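Local coordinates for protein glutaminase 1 (Escherichia coli, PDB 1U60) that hydrolyses L-glutamine to L-glutamate and ammonium as a glutaminase, at residues 169-172 against 173-177; 84-88 against 89-93. All blocks are in the same frame, centred on the assembly; numbering follows the deposited sequence.

Contact 1: 169-172 against 173-177; sequences RAIA and WLLYS
Two bonds share the shortest polar distance here, Leu175 N to Ile171 O and Leu174 N to Ala170 O, each 2.9 Å, and the first is almost perfectly straight, 178° at the hydrogen. On the flank bearing Trp173 and Tyr176 the bonds are a little longer: Trp173 N lies 3.2 Å from Arg169 O, and Tyr176 N lies 3.0 Å from Ala172 O.

The side chains build on these bonds. With its CG beside the backbone N (chi1 -78°), Trp173 brings the pyrrole end of its indole back over the preceding turn, and CD1 comes to 3.3 Å from Arg169 O, meeting it obliquely. Arg169 itself leads off elsewhere, its NH2 bonded to Gln162 O. Leu175 and Ile171 run side by side in the same direction, and their methyls CD1 and CG2 meet at 3.9 Å; the Leu175 CG also rests 3.3 Å from Ile171 O. Tyr176 contributes little more than its CB, 3.4 Å from Ala172 O, because the ring swings outward.

The buried pair Ile171 and Leu175 face the protein, Ile171 against Val101, Ala118 and Ile121, Leu175 against Leu104 and Pro111, while Trp173 leans on Ala185 and Met186. Ile171 also lies within about 4 Å, side chain to side chain, of Asn117 and Asn168, both predicted to bind substrate. This is the i to i+4 pattern of a partly buried alpha-helix, 166-178, with Ile171, Ala172 and Leu175 on the buried side, which adjoins the probable glutamine site.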
# COMPACT_ATOMS: atom_id res chain seq x y z
N ARG A 169 19.53 9.86 -17.15
CA ARG A 169 19.85 11.24 -17.62
C ARG A 169 18.63 11.84 -18.27
O ARG A 169 18.30 13.03 -18.02
CB ARG A 169 21.01 11.29 -18.60
CG ARG A 169 22.35 10.74 -18.10
CD ARG A 169 23.45 10.76 -19.11
NE ARG A 169 24.56 9.91 -18.66
CZ ARG A 169 25.77 9.91 -19.22
NH1 ARG A 169 26.08 10.74 -20.23
NH2 ARG A 169 26.70 9.09 -18.77
N ALA A 170 17.95 11.04 -19.09
CA ALA A 170 16.70 11.47 -19.69
C ALA A 170 15.63 11.84 -18.65
O ALA A 170 15.01 12.89 -18.75
CB ALA A 170 16.15 10.44 -20.59
N ILE A 171 15.42 10.94 -17.69
CA ILE A 171 14.47 11.18 -16.62
C ILE A 171 14.78 12.46 -15.84
O ILE A 171 13.87 13.24 -15.53
CB ILE A 171 14.35 9.93 -15.71
CG1 ILE A 171 13.63 8.80 -16.42
CG2 ILE A 171 13.59 10.27 -14.44
CD1 ILE A 171 13.59 7.50 -15.67
N ALA A 172 16.05 12.70 -15.53
CA ALA A 172 16.44 13.89 -14.83
C ALA A 172 16.03 15.15 -15.61
O ALA A 172 15.56 16.10 -15.04
CB ALA A 172 17.87 13.90 -14.60
N TRP A 173 16.23 15.15 -16.92
CA TRP A 173 15.86 16.29 -17.73
C TRP A 173 14.35 16.44 -17.83
O TRP A 173 13.86 17.57 -17.87
CB TRP A 173 16.53 16.21 -19.14
CG TRP A 173 17.98 16.59 -19.16
CD1 TRP A 173 19.01 15.82 -19.56
CD2 TRP A 173 18.57 17.85 -18.77
NE1 TRP A 173 20.20 16.49 -19.45
CE2 TRP A 173 19.97 17.74 -18.95
CE3 TRP A 173 18.06 19.05 -18.25
CZ2 TRP A 173 20.86 18.78 -18.67
CZ3 TRP A 173 18.93 20.09 -17.99
CH2 TRP A 173 20.31 19.95 -18.18
N LEU A 174 13.60 15.34 -17.92
CA LEU A 174 12.15 15.42 -17.90
C LEU A 174 11.61 16.04 -16.60
O LEU A 174 10.70 16.90 -16.63
CB LEU A 174 11.52 14.05 -18.04
CG LEU A 174 11.63 13.40 -19.43
CD1 LEU A 174 11.11 11.98 -19.38
CD2 LEU A 174 10.94 14.25 -20.52
N LEU A 175 12.12 15.58 -15.48
CA LEU A 175 11.82 16.20 -14.18
C LEU A 175 12.17 17.71 -14.17
O LEU A 175 11.34 18.55 -13.82
CB LEU A 175 12.53 15.47 -13.06
CG LEU A 175 12.05 14.05 -12.86
CD1 LEU A 175 13.10 13.29 -12.10
CD2 LEU A 175 10.74 14.02 -12.11
N TYR A 176 13.37 18.05 -14.60
CA TYR A 176 13.84 19.42 -14.55
C TYR A 176 12.93 20.31 -15.40
O TYR A 176 12.54 21.44 -14.99
CB TYR A 176 15.25 19.49 -15.07
CG TYR A 176 15.88 20.85 -14.89
CD1 TYR A 176 15.80 21.81 -15.89
CD2 TYR A 176 16.57 21.16 -13.72
CE1 TYR A 176 16.36 23.06 -15.74
CE2 TYR A 176 17.14 22.41 -13.56
CZ TYR A 176 17.03 23.36 -14.57
OH TYR A 176 17.61 24.60 -14.43
N SER A 177 12.57 19.78 -16.57
CA SER A 177 11.73 20.50 -17.51
C SER A 177 10.34 20.78 -16.94
O SER A 177 9.77 21.83 -17.20
CB SER A 177 11.67 19.73 -18.85
OG SER A 177 10.71 20.32 -19.71

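Contact 2: 84-88 against 89-93; sequences AVQDK and IGADP. With EDO (1,2-ethanediol), chain G.
Val85 O receives two backbone donors as helix 82-88 ends, Ile89 N at 2.9 Å and Gly90 N at 3.0 Å. The Ile89 bond is bent (138° at the hydrogen) and tilted from the carbonyl plane; the Gly90 bond is straighter (165°) and lies within it. This is a helix C-terminus where one carbonyl accepts both an i+4 and an i+5 (pi-type) bond and the chain leaves through a glycine of positive phi. The Gly90 CA also makes a CH...O contact of 3.3 Å with Gln86 O.

Ile89 folds back against the helix end: CB sits 3.3 Å from Val85 O, and with CG1 beside the backbone N, chi2 (-67°) turns CD1 to 3.4 Å from Lys88 O. Its CG1 meets Val85 CG1 loosely, at 4.4 Å, and the side chain packs on Ala122, Thr123 and Leu126. Lys88 bends at chi2 and carries NZ outward to a 1,2-ethanediol molecule, with weak bonds to O1 (3.2 Å) and O2 (3.0 Å). Gln86 leads off in a different direction, its NE2 bonded to Asp249 of the second subunit.

Three of the last carbonyls have partners: Val85 O the chain itself, Gln86 O Lys110 NZ, Lys88 O the Tyr182 hydroxyl. The positive charge of Lys110 probably also complements the negative end of the helix dipole.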
# COMPACT_ATOMS: atom_id res chain seq x y z
N ALA A 84 6.43 18.72 2.42
CA ALA A 84 7.23 19.04 1.28
C ALA A 84 7.52 17.84 0.41
O ALA A 84 7.55 17.95 -0.80
CB ALA A 84 8.55 19.72 1.74
N VAL A 85 7.82 16.69 1.03
CA VAL A 85 8.06 15.51 0.27
C VAL A 85 6.79 15.10 -0.50
O VAL A 85 6.85 14.75 -1.67
CB VAL A 85 8.59 14.36 1.16
CG1 VAL A 85 8.58 13.03 0.39
CG2 VAL A 85 10.01 14.70 1.62
N GLN A 86 5.63 15.22 0.12
CA GLN A 86 4.36 14.82 -0.53
C GLN A 86 4.04 15.77 -1.73
O GLN A 86 3.59 15.32 -2.80
CB GLN A 86 3.22 14.81 0.48
CG GLN A 86 1.99 14.12 -0.07
CD GLN A 86 0.86 14.05 0.94
OE1 GLN A 86 0.93 14.66 2.02
NE2 GLN A 86 -0.17 13.24 0.62
N ASP A 87 4.28 17.06 -1.55
CA ASP A 87 4.04 18.07 -2.56
C ASP A 87 5.03 18.00 -3.73
O ASP A 87 4.64 18.12 -4.92
CB ASP A 87 4.19 19.46 -1.93
CG ASP A 87 3.05 19.82 -0.98
OD1 ASP A 87 1.98 19.16 -0.97
OD2 ASP A 87 3.16 20.77 -0.18
N LYS A 88 6.32 17.85 -3.41
CA LYS A 88 7.39 17.93 -4.40
C LYS A 88 7.76 16.59 -5.07
O LYS A 88 8.36 16.60 -6.13
CB LYS A 88 8.63 18.56 -3.75
CG LYS A 88 8.35 19.92 -3.11
CD LYS A 88 7.88 20.93 -4.14
CE LYS A 88 7.85 22.36 -3.53
NZ LYS A 88 7.20 23.39 -4.44
N ILE A 89 7.39 15.46 -4.45
CA ILE A 89 7.75 14.14 -4.95
C ILE A 89 6.47 13.33 -5.09
O ILE A 89 6.18 12.89 -6.20
CB ILE A 89 8.74 13.39 -4.03
CG1 ILE A 89 9.92 14.28 -3.62
CG2 ILE A 89 9.24 12.11 -4.71
CD1 ILE A 89 10.84 14.65 -4.78
N GLY A 90 5.75 13.13 -3.99
CA GLY A 90 4.52 12.36 -4.02
C GLY A 90 4.54 11.20 -3.06
O GLY A 90 5.56 10.85 -2.52
N ALA A 91 3.38 10.59 -2.87
CA ALA A 91 3.19 9.44 -2.00
C ALA A 91 2.39 8.31 -2.69
O ALA A 91 1.94 7.41 -2.02
CB ALA A 91 2.45 9.92 -0.73
N ASP A 92 2.26 8.32 -4.03
CA ASP A 92 1.36 7.37 -4.71
C ASP A 92 2.09 6.39 -5.63
O ASP A 92 3.09 6.78 -6.25
CB ASP A 92 0.30 8.11 -5.52
CG ASP A 92 -0.64 8.87 -4.66
OD1 ASP A 92 -1.16 8.26 -3.67
OD2 ASP A 92 -0.90 10.08 -4.87
N PRO A 93 1.62 5.14 -5.70
CA PRO A 93 2.17 4.17 -6.66
C PRO A 93 1.82 4.57 -8.10
O PRO A 93 0.81 5.25 -8.36
CB PRO A 93 1.54 2.86 -6.24
CG PRO A 93 0.24 3.25 -5.71
CD PRO A 93 0.56 4.53 -4.90
C1 EDO G . 3.92 22.85 -3.36
O1 EDO G . 4.19 22.31 -4.65
C2 EDO G . 4.27 24.32 -3.30
O2 EDO G . 5.30 24.55 -2.36

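Contact 2 ends well before contact 1 begins along the chain; their centres lie 17 Å apart, and their nearest atoms, about 7 Å apart, do not touch. What joins them is helix 117-126: Ile171 of contact 1 packs on its early residues Ala118 and Ile121, Ile89 of contact 2 on the later Ala122, Thr123 and Leu126. The loop after helix 166-178 also serves both, through Leu181 and Tyr182 respectively. The two differ in surroundings. Contact 1 comes close to Asn117, a predicted substrate-binding residue, whereas the Ile89 side chain is about 11 Å from that of Asn117, and contact 2 faces the second subunit instead.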